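Local coordinates for protein L-ribulose 3-epimerase (Mesorhizobium loti, PDB 3VYL) that interconverts ketoses by epimerising them at C3, with L-ribulose handled efficiently and D-psicose and D-tagatose less so, probably using bound manganese, at residues Arg28-Asp33 with Asp265-Ala270; Phe32-Phe37 with Asp237-Ser242. All blocks are in the same frame, centred on the assembly; numbering follows the deposited sequence.

Contact 1. Residues Arg28-Asp33 with Asp265-Ala270; sequences RDAGFD and DNMALA
Asp265 OD2 is gripped by two backbone amides: Met267 N at 3.3 Å, the same residue whose side chain crosses to Asp29 and Ala30, and, more weakly, Ala268 N. Asp265 thus serves as N-cap of helix 266-292, a place where a short carboxylate side chain can take up amides that the first turn cannot satisfy; Met267 N meets OD2 from above the carboxylate plane. Met267 CG lies anti to the backbone N (chi1 -178°), and bends at chi2 and chi3 carry the flexible thioether over to the other helix. There CE rests against Asp29 CB at 3.9 Å, and SD lies 4.1 Å from Ala30 CB. In the alpha/beta (TIM) barrel these helices are neighbours in the outer layer, the end of helix 17-30 meeting the start of helix 266-292. Two small residues bring them close, Ala30 CB touching Ala270 CB at 3.7 Å. Gly31 ends helix 17-30 in a Schellman motif, its positive phi (100°) being easily adopted by a residue without CB. Phe32 then turns its flat ring back toward the second helix, and CE2 at the ring edge faces Ala270 O at 3.2 Å, near the ring plane, a contact without a hydrogen bond.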
loop_
_atom_site.group_PDB
_atom_site.type_symbol
_atom_site.label_atom_id
_atom_site.label_comp_id
_atom_site.label_asym_id
_atom_site.label_seq_id
_atom_site.Cartn_x
_atom_site.Cartn_y
_atom_site.Cartn_z
ATOM N N ARG A 28 -15.833 -28.875 1.556
ATOM C CA ARG A 28 -14.988 -29.560 2.524
ATOM C C ARG A 28 -13.574 -29.859 2.013
ATOM O O ARG A 28 -12.604 -29.662 2.747
ATOM C CB ARG A 28 -15.655 -30.849 3.011
ATOM C CG ARG A 28 -16.694 -30.656 4.106
ATOM C CD ARG A 28 -16.071 -30.569 5.498
ATOM N NE ARG A 28 -15.327 -31.775 5.880
ATOM C CZ ARG A 28 -14.759 -31.974 7.072
ATOM N NH1 ARG A 28 -14.845 -31.051 8.028
ATOM N NH2 ARG A 28 -14.106 -33.105 7.311
ATOM N N ASP A 29 -13.447 -30.325 0.771
ATOM C CA ASP A 29 -12.124 -30.603 0.201
ATOM C C ASP A 29 -11.249 -29.359 0.106
ATOM O O ASP A 29 -10.024 -29.445 0.187
ATOM C CB ASP A 29 -12.244 -31.253 -1.176
ATOM C CG ASP A 29 -12.774 -32.672 -1.104
ATOM O OD1 ASP A 29 -12.526 -33.439 -2.055
ATOM O OD2 ASP A 29 -13.442 -33.019 -0.099
ATOM N N ALA A 30 -11.894 -28.207 -0.069
ATOM C CA ALA A 30 -11.211 -26.923 -0.165
ATOM C C ALA A 30 -10.789 -26.393 1.208
ATOM O O ALA A 30 -9.937 -25.514 1.301
ATOM C CB ALA A 30 -12.100 -25.916 -0.878
ATOM N N GLY A 31 -11.397 -26.922 2.265
ATOM C CA GLY A 31 -11.021 -26.563 3.630
ATOM C C GLY A 31 -11.913 -25.541 4.309
ATOM O O GLY A 31 -11.577 -25.026 5.370
ATOM N N PHE A 32 -13.053 -25.249 3.702
ATOM C CA PHE A 32 -13.982 -24.286 4.265
ATOM C C PHE A 32 -14.911 -24.998 5.221
ATOM O O PHE A 32 -15.026 -26.212 5.160
ATOM C CB PHE A 32 -14.774 -23.614 3.141
ATOM C CG PHE A 32 -13.957 -22.666 2.318
ATOM C CD1 PHE A 32 -13.918 -21.311 2.635
ATOM C CD2 PHE A 32 -13.208 -23.128 1.234
ATOM C CE1 PHE A 32 -13.154 -20.431 1.881
ATOM C CE2 PHE A 32 -12.441 -22.257 0.476
ATOM C CZ PHE A 32 -12.416 -20.906 0.795
ATOM N N ASP A 33 -15.576 -24.267 6.107
ATOM C CA ASP A 33 -16.515 -24.913 7.019
ATOM C C ASP A 33 -17.836 -24.164 7.187
ATOM O O ASP A 33 -18.554 -24.336 8.179
ATOM C CB ASP A 33 -15.857 -25.274 8.358
ATOM C CG ASP A 33 -14.989 -24.162 8.905
ATOM O OD1 ASP A 33 -15.494 -23.019 9.031
ATOM O OD2 ASP A 33 -13.802 -24.442 9.211
ATOM N N ASP A 265 -10.613 -23.080 -12.994
ATOM C CA ASP A 265 -10.451 -24.171 -12.043
ATOM C C ASP A 265 -10.861 -23.707 -10.652
ATOM O O ASP A 265 -10.062 -23.103 -9.929
ATOM C CB ASP A 265 -8.991 -24.632 -12.059
ATOM C CG ASP A 265 -8.708 -25.760 -11.083
ATOM O OD1 ASP A 265 -7.519 -26.124 -10.972
ATOM O OD2 ASP A 265 -9.646 -26.280 -10.429
ATOM N N ASN A 266 -12.098 -24.000 -10.267
ATOM C CA ASN A 266 -12.606 -23.518 -8.985
ATOM C C ASN A 266 -12.170 -24.267 -7.735
ATOM O O ASN A 266 -12.421 -23.791 -6.626
ATOM C CB ASN A 266 -14.127 -23.356 -8.987
ATOM C CG ASN A 266 -14.858 -24.596 -9.440
ATOM O OD1 ASN A 266 -16.060 -24.697 -9.253
ATOM N ND2 ASN A 266 -14.152 -25.519 -10.055
ATOM N N MET A 267 -11.532 -25.423 -7.890
ATOM C CA MET A 267 -10.931 -26.056 -6.728
ATOM C C MET A 267 -9.661 -25.297 -6.370
ATOM O O MET A 267 -9.440 -24.983 -5.202
ATOM C CB MET A 267 -10.629 -27.541 -6.948
ATOM C CG MET A 267 -10.051 -28.240 -5.719
ATOM S SD MET A 267 -11.040 -28.032 -4.215
ATOM C CE MET A 267 -12.396 -29.166 -4.485
ATOM N N ALA A 268 -8.840 -25.000 -7.378
ATOM C CA ALA A 268 -7.619 -24.232 -7.171
ATOM C C ALA A 268 -7.972 -22.881 -6.546
ATOM O O ALA A 268 -7.415 -22.490 -5.526
ATOM C CB ALA A 268 -6.869 -24.045 -8.479
ATOM N N LEU A 269 -8.937 -22.205 -7.161
ATOM C CA LEU A 269 -9.453 -20.949 -6.674
ATOM C C LEU A 269 -9.866 -21.037 -5.205
ATOM O O LEU A 269 -9.486 -20.180 -4.408
ATOM C CB LEU A 269 -10.622 -20.479 -7.550
ATOM C CG LEU A 269 -11.321 -19.201 -7.086
ATOM C CD1 LEU A 269 -10.598 -17.972 -7.620
ATOM C CD2 LEU A 269 -12.785 -19.205 -7.484
ATOM N N ALA A 270 -10.628 -22.065 -4.838
ATOM C CA ALA A 270 -11.117 -22.175 -3.456
ATOM C C ALA A 270 -10.002 -22.477 -2.439
ATOM O O ALA A 270 -9.868 -21.769 -1.435
ATOM C CB ALA A 270 -12.240 -23.190 -3.359
#

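Contact 2. Residues Phe32-Phe37 with Asp237-Ser242; sequences FDLIEF and DLSFES. With MN (manganese (II) ion), chain I.
Phe32 and Phe240 make the purely apolar part of this contact: their side chains pass at a slant, and Phe32 CE1 lies 4.1 Å from Phe240 CB. Ile6 of strand 4-7 touches both side chains, and Phe240 also packs on Leu269 and Ala273 of helix 266-292, a buried setting suited to large aromatic groups. Leu34 and Glu36 make the mixed contacts. Leu34 CG lies anti to the backbone N (chi1 -176°); from it CD1 meets Asp237 OD2 at 3.7 Å, the two side chains standing at about a right angle, while CD2 lies 3.8 Å from Ser239 OG. Glu36, extended beyond CG, brings OE1 to 3.8 Å from Ser239 CB. The touching parts run 94° apart. Strands 34-37 and 238-240 are the second and eighth of the closed eight-stranded TIM barrel, and strand 4-7 stands between them, so they meet through side chains and share no hydrogen bond. Polar groups find their partners elsewhere. Asp237 OD1 accepts from Arg3 N, and Ser239 has its main polar partner in Tyr204. Glu36 OE1 is hydrogen-bonded to Tyr204 OH and His206 NE2, and OE2 to Ser64 OG; Glu36 is thus a second-shell residue that probably helps fix the orientation of His206 and might polarise its ring. Metal coordination falls to Glu241, whose long extended chain lets OE2 reach manganese at 2.4 Å beside Glu147, Asp180 and His206. A water, itself 2.4 Å from manganese, donates to Glu241 OE1 at 2.7 Å.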
loop_
_atom_site.group_PDB
_atom_site.type_symbol
_atom_site.label_atom_id
_atom_site.label_comp_id
_atom_site.label_asym_id
_atom_site.label_seq_id
_atom_site.Cartn_x
_atom_site.Cartn_y
_atom_site.Cartn_z
ATOM N N PHE A 32 -13.053 -25.249 3.702
ATOM C CA PHE A 32 -13.982 -24.286 4.265
ATOM C C PHE A 32 -14.911 -24.998 5.221
ATOM O O PHE A 32 -15.026 -26.212 5.160
ATOM C CB PHE A 32 -14.774 -23.614 3.141
ATOM C CG PHE A 32 -13.957 -22.666 2.318
ATOM C CD1 PHE A 32 -13.918 -21.311 2.635
ATOM C CD2 PHE A 32 -13.208 -23.128 1.234
ATOM C CE1 PHE A 32 -13.154 -20.431 1.881
ATOM C CE2 PHE A 32 -12.441 -22.257 0.476
ATOM C CZ PHE A 32 -12.416 -20.906 0.795
ATOM N N ASP A 33 -15.576 -24.267 6.107
ATOM C CA ASP A 33 -16.515 -24.913 7.019
ATOM C C ASP A 33 -17.836 -24.164 7.187
ATOM O O ASP A 33 -18.554 -24.336 8.179
ATOM C CB ASP A 33 -15.857 -25.274 8.358
ATOM C CG ASP A 33 -14.989 -24.162 8.905
ATOM O OD1 ASP A 33 -15.494 -23.019 9.031
ATOM O OD2 ASP A 33 -13.802 -24.442 9.211
ATOM N N LEU A 34 -18.160 -23.346 6.195
ATOM C CA LEU A 34 -19.528 -22.872 6.018
ATOM C C LEU A 34 -19.871 -22.919 4.527
ATOM O O LEU A 34 -18.967 -22.959 3.677
ATOM C CB LEU A 34 -19.696 -21.469 6.591
ATOM C CG LEU A 34 -21.090 -20.843 6.569
ATOM C CD1 LEU A 34 -21.371 -20.135 7.881
ATOM C CD2 LEU A 34 -21.219 -19.868 5.401
ATOM N N ILE A 35 -21.170 -22.958 4.226
ATOM C CA ILE A 35 -21.667 -22.829 2.856
ATOM C C ILE A 35 -22.756 -21.775 2.806
ATOM O O ILE A 35 -23.637 -21.731 3.668
ATOM C CB ILE A 35 -22.150 -24.186 2.246
ATOM C CG1 ILE A 35 -22.422 -24.070 0.731
ATOM C CG2 ILE A 35 -23.383 -24.731 2.962
ATOM C CD1 ILE A 35 -21.190 -23.861 -0.123
ATOM N N GLU A 36 -22.668 -20.905 1.811
ATOM C CA GLU A 36 -23.687 -19.902 1.578
ATOM C C GLU A 36 -24.494 -20.270 0.335
ATOM O O GLU A 36 -23.940 -20.480 -0.752
ATOM C CB GLU A 36 -23.032 -18.529 1.418
ATOM C CG GLU A 36 -23.977 -17.343 1.239
ATOM C CD GLU A 36 -23.225 -16.028 1.270
ATOM O OE1 GLU A 36 -22.055 -16.055 1.704
ATOM O OE2 GLU A 36 -23.778 -14.977 0.874
ATOM N N PHE A 37 -25.799 -20.324 0.479
ATOM C CA PHE A 37 -26.686 -20.639 -0.601
ATOM C C PHE A 37 -27.458 -19.405 -0.910
ATOM O O PHE A 37 -27.822 -18.729 -0.027
ATOM C CB PHE A 37 -27.629 -21.751 -0.182
ATOM C CG PHE A 37 -27.005 -23.110 -0.175
ATOM C CD1 PHE A 37 -26.507 -23.647 -1.314
ATOM C CD2 PHE A 37 -26.944 -23.835 0.961
ATOM C CE1 PHE A 37 -25.939 -24.871 -1.328
ATOM C CE2 PHE A 37 -26.394 -25.067 0.964
ATOM C CZ PHE A 37 -25.883 -25.587 -0.181
ATOM N N ASP A 237 -18.730 -14.914 11.223
ATOM C CA ASP A 237 -18.446 -15.585 9.953
ATOM C C ASP A 237 -18.031 -14.621 8.835
ATOM O O ASP A 237 -18.445 -13.452 8.799
ATOM C CB ASP A 237 -19.661 -16.398 9.484
ATOM C CG ASP A 237 -20.122 -17.429 10.502
ATOM O OD1 ASP A 237 -19.278 -18.065 11.175
ATOM O OD2 ASP A 237 -21.353 -17.616 10.601
ATOM N N LEU A 238 -17.212 -15.133 7.923
ATOM C CA LEU A 238 -16.928 -14.432 6.682
ATOM C C LEU A 238 -16.736 -15.434 5.559
ATOM O O LEU A 238 -16.254 -16.548 5.791
ATOM C CB LEU A 238 -15.713 -13.508 6.819
ATOM C CG LEU A 238 -14.371 -14.044 7.301
ATOM C CD1 LEU A 238 -13.591 -14.675 6.158
ATOM C CD2 LEU A 238 -13.590 -12.882 7.890
ATOM N N SER A 239 -17.105 -15.043 4.344
ATOM C CA SER A 239 -17.047 -15.983 3.232
ATOM C C SER A 239 -16.408 -15.441 1.985
ATOM O O SER A 239 -16.529 -14.260 1.678
ATOM C CB SER A 239 -18.436 -16.497 2.899
ATOM O OG SER A 239 -18.827 -17.380 3.917
ATOM N N PHE A 240 -15.745 -16.341 1.270
ATOM C CA PHE A 240 -15.144 -16.052 -0.016
ATOM C C PHE A 240 -16.209 -16.004 -1.104
ATOM O O PHE A 240 -17.121 -16.824 -1.115
ATOM C CB PHE A 240 -14.106 -17.125 -0.329
ATOM C CG PHE A 240 -13.532 -17.036 -1.711
ATOM C CD1 PHE A 240 -12.970 -15.841 -2.183
ATOM C CD2 PHE A 240 -13.524 -18.151 -2.536
ATOM C CE1 PHE A 240 -12.419 -15.767 -3.448
ATOM C CE2 PHE A 240 -12.981 -18.076 -3.806
ATOM C CZ PHE A 240 -12.423 -16.885 -4.259
ATOM N N GLU A 241 -16.073 -15.053 -2.024
ATOM C CA GLU A 241 -17.072 -14.797 -3.072
ATOM C C GLU A 241 -16.344 -14.517 -4.402
ATOM O O GLU A 241 -15.455 -13.670 -4.473
ATOM C CB GLU A 241 -17.948 -13.602 -2.660
ATOM C CG GLU A 241 -19.311 -13.489 -3.330
ATOM C CD GLU A 241 -20.073 -12.211 -2.961
ATOM O OE1 GLU A 241 -21.232 -12.060 -3.395
ATOM O OE2 GLU A 241 -19.551 -11.339 -2.246
ATOM N N SER A 242 -16.588 -15.338 -5.407
ATOM C CA SER A 242 -16.066 -15.148 -6.749
ATOM C C SER A 242 -16.974 -15.859 -7.727
ATOM O O SER A 242 -17.355 -16.959 -7.488
ATOM C CB SER A 242 -14.670 -15.716 -6.819
ATOM O OG SER A 242 -14.040 -15.445 -8.020
HETATM MN MN MN I . -21.386 -10.023 -1.488
HETATM O O HOH W 1 -22.741 -9.866 -3.425
#

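Both contacts start from the same turn, where helix 17-30 passes into strand 34-37, and they share Phe32. Contact 1 belongs to the outer helical layer: it pairs two helix ends, mixes buried alanines with an exposed aspartate, and relies on methyl, thioether and ring-edge packing, beside a side-chain N-cap and a Schellman helix end. Contact 2 lies closer to the centre of the chain, with every touching residue buried, and joins two barrel strands; polar side chains with partners outside the two segments and a manganese ligand give it a chemistry foreign to contact 1. The centres lie about 10 Å apart, and the two are joined directly where Leu269 CG packs on Phe240 CZ at 3.8 Å.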